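Local coordinates for protein epsin 1 (Danio rerio, PDB 5LP0) that probably binds membranes rich in phosphatidylinositol 4,5-bisphosphate, bends them and promotes clathrin-coated invaginations during receptor-mediated endocytosis, at residues M47-L52 and Q82-N87; H61-M66 and R112-Q117. One frame throughout, in Å; residues are numbered along the deposited sequence.

Contact 1 of 2, residues M47-L52 and Q82-N87; sequences MVWKRL and QQCREN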
ATOM      1  N   MET A  47       3.501   3.430  -8.669  1.00  5.86           N
ATOM      2  CA  MET A  47       2.052   3.561  -8.640  1.00  7.59           C
ATOM      3  C   MET A  47       1.512   3.659  -7.211  1.00  5.15           C
ATOM      4  O   MET A  47       0.579   4.410  -6.938  1.00  6.54           O
ATOM      5  CB  MET A  47       1.398   2.416  -9.411  1.00  7.86           C
ATOM      6  CG  MET A  47      -0.081   2.671  -9.698  1.00  8.62           C
ATOM      7  SD  MET A  47      -0.319   4.080 -10.826  1.00 10.82           S
ATOM      8  CE  MET A  47      -1.441   5.134  -9.909  1.00  9.06           C
ATOM      9  N   VAL A  48       2.093   2.940  -6.268  1.00  5.61           N
ATOM     10  CA  VAL A  48       1.625   3.007  -4.897  1.00  4.10           C
ATOM     11  C   VAL A  48       1.880   4.395  -4.325  1.00  4.70           C
ATOM     12  O   VAL A  48       0.982   4.979  -3.690  1.00  5.65           O
ATOM     13  CB  VAL A  48       2.255   1.896  -4.006  1.00  5.81           C
ATOM     14  CG1 VAL A  48       1.798   2.070  -2.558  1.00  8.77           C
ATOM     15  CG2 VAL A  48       1.851   0.491  -4.480  1.00  5.84           C
ATOM     16  N   TRP A  49       3.066   4.951  -4.511  1.00  6.00           N
ATOM     17  CA  TRP A  49       3.376   6.299  -4.033  1.00  5.89           C
ATOM     18  C   TRP A  49       2.471   7.342  -4.674  1.00  4.31           C
ATOM     19  O   TRP A  49       2.040   8.294  -3.992  1.00  7.04           O
ATOM     20  CB  TRP A  49       4.856   6.663  -4.241  1.00  5.62           C
ATOM     21  CG  TRP A  49       5.843   5.823  -3.457  1.00  6.92           C
ATOM     22  CD1 TRP A  49       6.850   5.056  -3.975  1.00  8.28           C
ATOM     23  CD2 TRP A  49       5.933   5.684  -2.026  1.00  6.34           C
ATOM     24  NE1 TRP A  49       7.538   4.446  -2.964  1.00  6.51           N
ATOM     25  CE2 TRP A  49       6.998   4.803  -1.759  1.00  6.06           C
ATOM     26  CE3 TRP A  49       5.216   6.221  -0.951  1.00  7.42           C
ATOM     27  CZ2 TRP A  49       7.364   4.430  -0.456  1.00  6.91           C
ATOM     28  CZ3 TRP A  49       5.568   5.856   0.338  1.00  6.28           C
ATOM     29  CH2 TRP A  49       6.645   4.969   0.580  1.00  7.29           C
ATOM     30  N   LYS A  50       2.118   7.159  -5.942  1.00  5.58           N
ATOM     31  CA  LYS A  50       1.180   8.068  -6.585  1.00  4.66           C
ATOM     32  C   LYS A  50      -0.181   8.012  -5.902  1.00  7.01           C
ATOM     33  O   LYS A  50      -0.767   9.049  -5.593  1.00  7.60           O
ATOM     34  CB  LYS A  50       1.024   7.723  -8.055  1.00  7.35           C
ATOM     35  CG  LYS A  50       2.217   8.152  -8.915  1.00  8.85           C
ATOM     36  CD  LYS A  50       2.021   7.781 -10.390  1.00 11.51           C
ATOM     37  CE  LYS A  50       3.264   8.122 -11.246  1.00 11.80           C
ATOM     38  NZ  LYS A  50       3.115   7.587 -12.623  1.00 18.37           N
ATOM     39  N   ARG A  51      -0.692   6.816  -5.629  1.00  6.13           N
ATOM     40  CA  ARG A  51      -2.001   6.687  -5.008  1.00  7.30           C
ATOM     41  C   ARG A  51      -1.964   7.249  -3.582  1.00  5.71           C
ATOM     42  O   ARG A  51      -2.930   7.852  -3.129  1.00  6.48           O
ATOM     43  CB  ARG A  51      -2.452   5.219  -5.026  1.00  5.34           C
ATOM     44  CG  ARG A  51      -2.842   4.726  -6.448  1.00  7.25           C
ATOM     45  CD  ARG A  51      -4.267   5.197  -6.761  1.00  9.49           C
ATOM     46  NE  ARG A  51      -4.653   5.395  -8.170  1.00 19.99           N
ATOM     47  CZ  ARG A  51      -5.488   4.610  -8.853  1.00 16.20           C
ATOM     48  NH1 ARG A  51      -5.951   3.491  -8.326  1.00 20.72           N
ATOM     49  NH2 ARG A  51      -5.825   4.914 -10.101  1.00 18.30           N
ATOM     50  N   LEU A  52      -0.828   7.116  -2.903  1.00  5.60           N
ATOM     51  CA  LEU A  52      -0.648   7.651  -1.561  1.00  5.56           C
ATOM     52  C   LEU A  52      -0.581   9.184  -1.528  1.00  6.36           C
ATOM     53  O   LEU A  52      -0.645   9.779  -0.448  1.00  7.63           O
ATOM     54  CB  LEU A  52       0.634   7.081  -0.932  1.00  5.35           C
ATOM     55  CG  LEU A  52       0.565   5.621  -0.470  1.00  5.51           C
ATOM     56  CD1 LEU A  52       1.946   5.148  -0.076  1.00  5.47           C
ATOM     57  CD2 LEU A  52      -0.408   5.400   0.695  1.00  6.49           C
ATOM     58  N   GLN A  82      12.330  -1.551   2.780  1.00  9.91           N
ATOM     59  CA  GLN A  82      13.484  -0.685   2.701  1.00 11.92           C
ATOM     60  C   GLN A  82      13.147   0.617   2.001  1.00  8.99           C
ATOM     61  O   GLN A  82      13.522   1.690   2.479  1.00 11.56           O
ATOM     62  CB  GLN A  82      14.619  -1.371   1.934  1.00 13.79           C
ATOM     63  CG  GLN A  82      15.984  -0.763   2.208  1.00 32.15           C
ATOM     64  CD  GLN A  82      16.254   0.535   1.460  1.00 38.55           C
ATOM     65  OE1 GLN A  82      15.599   0.853   0.454  1.00 42.22           O
ATOM     66  NE2 GLN A  82      17.248   1.295   1.947  1.00 37.22           N
ATOM     67  N   GLN A  83      12.447   0.539   0.867  1.00  8.98           N
ATOM     68  CA  GLN A  83      12.112   1.760   0.151  1.00  8.56           C
ATOM     69  C   GLN A  83      11.108   2.592   0.965  1.00  8.62           C
ATOM     70  O   GLN A  83      11.175   3.836   0.975  1.00  8.82           O
ATOM     71  CB  GLN A  83      11.596   1.481  -1.265  1.00 10.11           C
ATOM     72  CG  GLN A  83      11.281   2.772  -2.000  1.00  8.28           C
ATOM     73  CD  GLN A  83      10.914   2.605  -3.450  1.00  9.25           C
ATOM     74  OE1 GLN A  83       9.842   3.026  -3.899  1.00  9.47           O
ATOM     75  NE2 GLN A  83      11.805   2.038  -4.204  1.00 12.92           N
ATOM     76  N   CYS A  84      10.225   1.927   1.698  1.00  7.91           N
ATOM     77  CA  CYS A  84       9.239   2.656   2.491  1.00  9.93           C
ATOM     78  C   CYS A  84       9.914   3.436   3.623  1.00 10.55           C
ATOM     79  O   CYS A  84       9.555   4.576   3.905  1.00 13.40           O
ATOM     80  CB  CYS A  84       8.208   1.716   3.072  1.00  8.79           C
ATOM     81  SG  CYS A  84       7.021   1.116   1.893  1.00 10.01           S
ATOM     82  N   ARG A  85      10.925   2.835   4.235  1.00 13.05           N
ATOM     83  CA  ARG A  85      11.664   3.488   5.306  1.00 12.38           C
ATOM     84  C   ARG A  85      12.438   4.669   4.737  1.00 14.02           C
ATOM     85  O   ARG A  85      12.527   5.722   5.379  1.00 16.52           O
ATOM     86  CB  ARG A  85      12.616   2.513   6.020  1.00 16.91           C
ATOM     87  CG  ARG A  85      11.923   1.541   6.958  1.00 20.14           C
ATOM     88  CD  ARG A  85      12.927   0.786   7.853  1.00 28.66           C
ATOM     89  NE  ARG A  85      13.686  -0.218   7.108  1.00 37.50           N
ATOM     90  CZ  ARG A  85      13.217  -1.422   6.791  1.00 37.54           C
ATOM     91  NH1 ARG A  85      12.001  -1.775   7.168  1.00 46.79           N
ATOM     92  NH2 ARG A  85      13.952  -2.284   6.093  1.00 38.44           N
ATOM     93  N   GLU A  86      12.979   4.495   3.531  1.00 13.26           N
ATOM     94  CA  GLU A  86      13.661   5.586   2.826  1.00 14.17           C
ATOM     95  C   GLU A  86      12.715   6.752   2.514  1.00 16.51           C
ATOM     96  O   GLU A  86      13.126   7.911   2.490  1.00 20.31           O
ATOM     97  CB  GLU A  86      14.290   5.108   1.508  1.00 24.13           C
ATOM     98  CG  GLU A  86      15.589   4.360   1.641  1.00 29.88           C
ATOM     99  CD  GLU A  86      16.123   3.908   0.286  1.00 39.29           C
ATOM    100  OE1 GLU A  86      15.513   4.238  -0.757  1.00 41.22           O
ATOM    101  OE2 GLU A  86      17.155   3.214   0.265  1.00 38.96           O
ATOM    102  N   ASN A  87      11.459   6.424   2.234  1.00 10.43           N
ATOM    103  CA  ASN A  87      10.464   7.423   1.870  1.00  8.70           C
ATOM    104  C   ASN A  87       9.432   7.612   2.959  1.00  7.36           C
ATOM    105  O   ASN A  87       8.254   7.821   2.673  1.00  8.10           O
ATOM    106  CB  ASN A  87       9.775   7.042   0.569  1.00  9.37           C
ATOM    107  CG  ASN A  87      10.686   7.159  -0.619  1.00 16.13           C
ATOM    108  OD1 ASN A  87      11.365   6.206  -0.969  1.00 23.93           O
ATOM    109  ND2 ASN A  87      10.713   8.341  -1.250  1.00 15.95           N
TER

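Contact 2 of 2, residues H61-M66 and R112-Q117; sequences HVYKAM and REKAKQ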
ATOM      1  N   HIS A  61      -8.146   6.027  -2.549  1.00  7.39           N
ATOM      2  CA  HIS A  61      -6.879   5.676  -3.196  1.00  6.12           C
ATOM      3  C   HIS A  61      -5.814   5.616  -2.131  1.00  6.22           C
ATOM      4  O   HIS A  61      -4.987   4.708  -2.129  1.00  7.31           O
ATOM      5  CB  HIS A  61      -6.442   6.742  -4.210  1.00  6.14           C
ATOM      6  CG  HIS A  61      -7.201   6.722  -5.499  1.00  6.46           C
ATOM      7  ND1 HIS A  61      -6.973   7.646  -6.497  1.00  7.89           N
ATOM      8  CD2 HIS A  61      -8.187   5.909  -5.948  1.00  7.71           C
ATOM      9  CE1 HIS A  61      -7.777   7.393  -7.517  1.00 11.13           C
ATOM     10  NE2 HIS A  61      -8.504   6.334  -7.220  1.00 12.51           N
ATOM     11  N   VAL A  62      -5.823   6.588  -1.226  1.00  6.08           N
ATOM     12  CA  VAL A  62      -4.756   6.713  -0.234  1.00  6.88           C
ATOM     13  C   VAL A  62      -4.923   5.616   0.813  1.00  7.41           C
ATOM     14  O   VAL A  62      -3.974   4.913   1.179  1.00  6.09           O
ATOM     15  CB  VAL A  62      -4.820   8.104   0.480  1.00  7.12           C
ATOM     16  CG1 VAL A  62      -3.680   8.244   1.502  1.00  5.79           C
ATOM     17  CG2 VAL A  62      -4.769   9.253  -0.520  1.00  7.40           C
ATOM     18  N   TYR A  63      -6.150   5.437   1.290  1.00  6.00           N
ATOM     19  CA  TYR A  63      -6.434   4.412   2.292  1.00  4.51           C
ATOM     20  C   TYR A  63      -6.072   3.010   1.776  1.00  6.98           C
ATOM     21  O   TYR A  63      -5.327   2.266   2.429  1.00  6.09           O
ATOM     22  CB  TYR A  63      -7.911   4.495   2.658  1.00  7.76           C
ATOM     23  CG  TYR A  63      -8.327   3.594   3.790  1.00  8.82           C
ATOM     24  CD1 TYR A  63      -8.039   3.919   5.106  1.00  8.15           C
ATOM     25  CD2 TYR A  63      -9.018   2.415   3.538  1.00 11.63           C
ATOM     26  CE1 TYR A  63      -8.435   3.102   6.146  1.00 10.93           C
ATOM     27  CE2 TYR A  63      -9.408   1.592   4.568  1.00 18.85           C
ATOM     28  CZ  TYR A  63      -9.112   1.941   5.869  1.00 14.61           C
ATOM     29  OH  TYR A  63      -9.516   1.114   6.896  1.00 19.86           O
ATOM     30  N   LYS A  64      -6.561   2.661   0.581  1.00  5.89           N
ATOM     31  CA  LYS A  64      -6.297   1.339   0.000  1.00  7.26           C
ATOM     32  C   LYS A  64      -4.820   1.142  -0.396  1.00  6.00           C
ATOM     33  O   LYS A  64      -4.284   0.032  -0.282  1.00  7.81           O
ATOM     34  CB  LYS A  64      -7.248   1.070  -1.169  1.00  8.03           C
ATOM     35  CG  LYS A  64      -8.694   0.867  -0.694  1.00  8.65           C
ATOM     36  CD  LYS A  64      -9.750   0.867  -1.805  1.00 11.91           C
ATOM     37  CE  LYS A  64      -9.697  -0.425  -2.605  1.00 14.63           C
ATOM     38  NZ  LYS A  64     -10.720  -0.392  -3.692  1.00 14.74           N
ATOM     39  N   ALA A  65      -4.158   2.207  -0.821  1.00  5.84           N
ATOM     40  CA  ALA A  65      -2.721   2.130  -1.092  1.00  5.45           C
ATOM     41  C   ALA A  65      -1.964   1.830   0.184  1.00  6.25           C
ATOM     42  O   ALA A  65      -0.951   1.114   0.134  1.00  6.36           O
ATOM     43  CB  ALA A  65      -2.207   3.410  -1.748  1.00  6.65           C
ATOM     44  N   MET A  66      -2.461   2.274   1.341  1.00  5.65           N
ATOM     45  CA  MET A  66      -1.742   1.978   2.589  1.00  5.70           C
ATOM     46  C   MET A  66      -1.995   0.514   2.958  1.00  7.41           C
ATOM     47  O   MET A  66      -1.082  -0.173   3.430  1.00  8.30           O
ATOM     48  CB  MET A  66      -2.161   2.879   3.752  1.00  6.73           C
ATOM     49  CG  MET A  66      -1.529   4.255   3.708  1.00  5.72           C
ATOM     50  SD  MET A  66      -1.783   5.188   5.228  1.00  9.10           S
ATOM     51  CE  MET A  66      -3.513   5.570   4.973  1.00  7.89           C
ATOM     52  N   ARG A 112      -5.797   8.833   8.693  1.00  6.91           N
ATOM     53  CA  ARG A 112      -4.828   9.278   9.686  1.00  6.83           C
ATOM     54  C   ARG A 112      -4.455   8.144  10.613  1.00  7.35           C
ATOM     55  O   ARG A 112      -3.278   7.977  10.956  1.00  7.43           O
ATOM     56  CB  ARG A 112      -5.377  10.459  10.506  1.00  8.66           C
ATOM     57  CG  ARG A 112      -5.599  11.728   9.665  1.00  8.02           C
ATOM     58  CD  ARG A 112      -5.973  12.941  10.511  1.00  9.93           C
ATOM     59  NE  ARG A 112      -7.305  12.914  11.129  1.00 11.45           N
ATOM     60  CZ  ARG A 112      -8.436  13.316  10.553  1.00 10.21           C
ATOM     61  NH1 ARG A 112      -8.457  13.743   9.296  1.00 11.97           N
ATOM     62  NH2 ARG A 112      -9.574  13.294  11.249  1.00 13.24           N
ATOM     63  N   GLU A 113      -5.438   7.340  11.000  1.00  7.66           N
ATOM     64  CA  GLU A 113      -5.162   6.232  11.909  1.00  8.36           C
ATOM     65  C   GLU A 113      -4.351   5.121  11.237  1.00  7.40           C
ATOM     66  O   GLU A 113      -3.414   4.603  11.839  1.00  8.90           O
ATOM     67  CB  GLU A 113      -6.472   5.676  12.479  1.00 10.19           C
ATOM     68  CG  GLU A 113      -6.304   4.426  13.328  1.00 11.15           C
ATOM     69  CD  GLU A 113      -5.621   4.680  14.654  1.00 14.42           C
ATOM     70  OE1 GLU A 113      -5.399   5.853  15.012  1.00 21.54           O
ATOM     71  OE2 GLU A 113      -5.311   3.677  15.338  1.00 20.58           O
ATOM     72  N   LYS A 114      -4.704   4.774   9.992  1.00  7.62           N
ATOM     73  CA  LYS A 114      -3.959   3.771   9.244  1.00  7.39           C
ATOM     74  C   LYS A 114      -2.508   4.229   9.044  1.00  8.52           C
ATOM     75  O   LYS A 114      -1.589   3.434   9.198  1.00  7.85           O
ATOM     76  CB  LYS A 114      -4.672   3.458   7.924  1.00  9.43           C
ATOM     77  CG  LYS A 114      -4.008   2.362   7.100  1.00 10.29           C
ATOM     78  CD  LYS A 114      -4.861   1.919   5.904  1.00 10.53           C
ATOM     79  CE  LYS A 114      -5.946   0.949   6.328  1.00 14.09           C
ATOM     80  NZ  LYS A 114      -5.424  -0.382   6.740  1.00 15.26           N
ATOM     81  N   ALA A 115      -2.298   5.507   8.729  1.00  7.56           N
ATOM     82  CA  ALA A 115      -0.960   6.061   8.590  1.00  8.05           C
ATOM     83  C   ALA A 115      -0.178   5.956   9.904  1.00  8.38           C
ATOM     84  O   ALA A 115       0.983   5.582   9.912  1.00  8.26           O
ATOM     85  CB  ALA A 115      -1.017   7.510   8.127  1.00 10.31           C
ATOM     86  N   LYS A 116      -0.809   6.308  11.018  1.00  7.49           N
ATOM     87  CA  LYS A 116      -0.162   6.226  12.323  1.00  8.31           C
ATOM     88  C   LYS A 116       0.382   4.820  12.550  1.00  8.55           C
ATOM     89  O   LYS A 116       1.553   4.640  12.962  1.00  8.58           O
ATOM     90  CB  LYS A 116      -1.176   6.573  13.410  1.00  9.32           C
ATOM     91  CG  LYS A 116      -0.657   6.475  14.821  1.00 14.91           C
ATOM     92  CD  LYS A 116      -1.750   6.722  15.848  1.00 20.42           C
ATOM     93  CE  LYS A 116      -1.195   6.593  17.245  1.00 31.73           C
ATOM     94  NZ  LYS A 116      -2.161   7.116  18.241  1.00 39.51           N
ATOM     95  N   GLN A 117      -0.470   3.816  12.310  1.00  7.29           N
ATOM     96  CA  GLN A 117      -0.066   2.427  12.532  1.00  8.33           C
ATOM     97  C   GLN A 117       1.026   1.959  11.578  1.00  8.53           C
ATOM     98  O   GLN A 117       1.909   1.183  11.966  1.00 10.02           O
ATOM     99  CB  GLN A 117      -1.276   1.485  12.481  1.00  9.72           C
ATOM    100  CG  GLN A 117      -2.381   1.874  13.453  1.00  9.60           C
ATOM    101  CD  GLN A 117      -1.969   1.860  14.907  1.00 11.74           C
ATOM    102  OE1 GLN A 117      -0.972   1.251  15.297  1.00 14.67           O
ATOM    103  NE2 GLN A 117      -2.784   2.473  15.732  1.00 11.67           N
TER
HETATM  104  O   HOH W   1      -2.335  -0.450   6.311  1.00 14.31           O

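Contact 1 of 2, residues M47-L52 and Q82-N87
Trp49, near the C-terminal end of helix 38-51, reaches across to the last turn of helix 78-86 and the residue that follows it, meeting Gln83, Cys84 and Asn87 and joining two helices of the all-helical ENTH domain. The backbones stay well apart, with Trp49 and Asn87 the nearest pair at 9.3 Å between their CA atoms, and Trp49 contributes more than half of the surface buried between the two segments.

A single hydrogen bond joins the two segments. The indole NE1 of Trp49 donates a hydrogen bond of 2.9 Å to OE1 of Gln83, fairly straight at 159°. The oxygen lies in the plane of the indole and receives the N-H on a lone pair in its own carbonyl plane; ring and amide are nearly coplanar, 20° apart. Gln83 achieves this with an extended side chain, CG anti to the backbone N (chi1 -179°), which carries the amide to the rim of the ring. The bond satisfies the indole N-H and should fix the rotation of the ring.

The remaining contacts are apolar. Ala90 and Val91 of helix 89-92 also touch Trp49, while Cys84 and Val48 both lean on Met69 of helix 59-75. Between the two segments, the packing gathers on the benzene half of the indole. Its edge abuts the backbone of Cys84, where CZ2 of Trp49 comes within 3.9 Å of CA. The Cys84 sulfur makes an oblique sulfur-aromatic contact, SG standing 5.0 Å from the centroid of the six-membered ring of Trp49. Asn87, the first residue to leave the helix, covers part of one indole face through a CH-pi contact: its CB sits 4.1 Å from the centroid of the six-membered ring of Trp49, displaced toward the CZ2-CH2 rim.

Contact 2 of 2, residues H61-M66 and R112-Q117
Lys114 lays the aliphatic part of its side chain between Tyr63 and Met66, in a contact between two helices of the ENTH domain that run roughly parallel, 28° apart with axes 10.0 Å from each other. Its CE packs over one face of the Tyr63 ring in a CH-pi contact, 3.6 Å from the ring centroid and shifted toward CE1 and CZ; the closest atom is CE1 of Tyr63, 3.3 Å from CE of Lys114. The lysine chain and the tyrosine side chain cross at about a right angle. Beyond CE the ammonium NZ of Lys114 is 4.9 Å from the Tyr63 centroid, an off-centre cation-pi interaction.

Met66 runs alongside the same lysine in the opposite direction, its CB 3.6 Å from CD of Lys114 while its CE rests near CB and CG of Lys114. A bend at chi3 (-74°) turns this methyl back onto the lysine, and SD of Met66 packs against the backbone of Ala115, 3.6 Å from its N, with CB slightly farther off.

The second shell holds the end of Lys114. Folding at chi3 and chi4 brings NZ back toward helix 59-75, where it donates to a water at 3.1 Å from NZ; that water in turn makes a weak bond to the carbonyl O of Met66. A weak hydrogen bond links NZ to Thr67 OG1 as well, which is consistent with the ammonium sitting off the ring centre.

Farther out, Met66 also packs on Val111 and Leu118 of helix 108-122, Tyr63 touches Asn110 and Ala115 meets Leu94. His61, two residues before Tyr63, probably takes part in binding phosphatidylinositol 4,5-bisphosphate. Helix 59-75 is thereby set between helix 108-122 and helix 38-51, from which Arg51 packs on Ala65.

Overall arrangement
From the N terminus, the chain first passes through 47-52, at the end of helix 38-51, and then 61-66 on the following helix 59-75. It turns into helix 78-86, where 82-87 closes contact 1 across 29 intervening residues, and reaches 112-117 on helix 108-122 to close contact 2 over 45. The segments alternate, so the two closures cross instead of nesting. Their centres are 12 Å apart and they touch directly: Leu52 CD2 lies 3.4 Å from Met66 CG. Together they tie four helices of the ENTH domain, with Arg51 and His61, which probably bind phosphatidylinositol 4,5-bisphosphate, packed together where the first two of these helices meet.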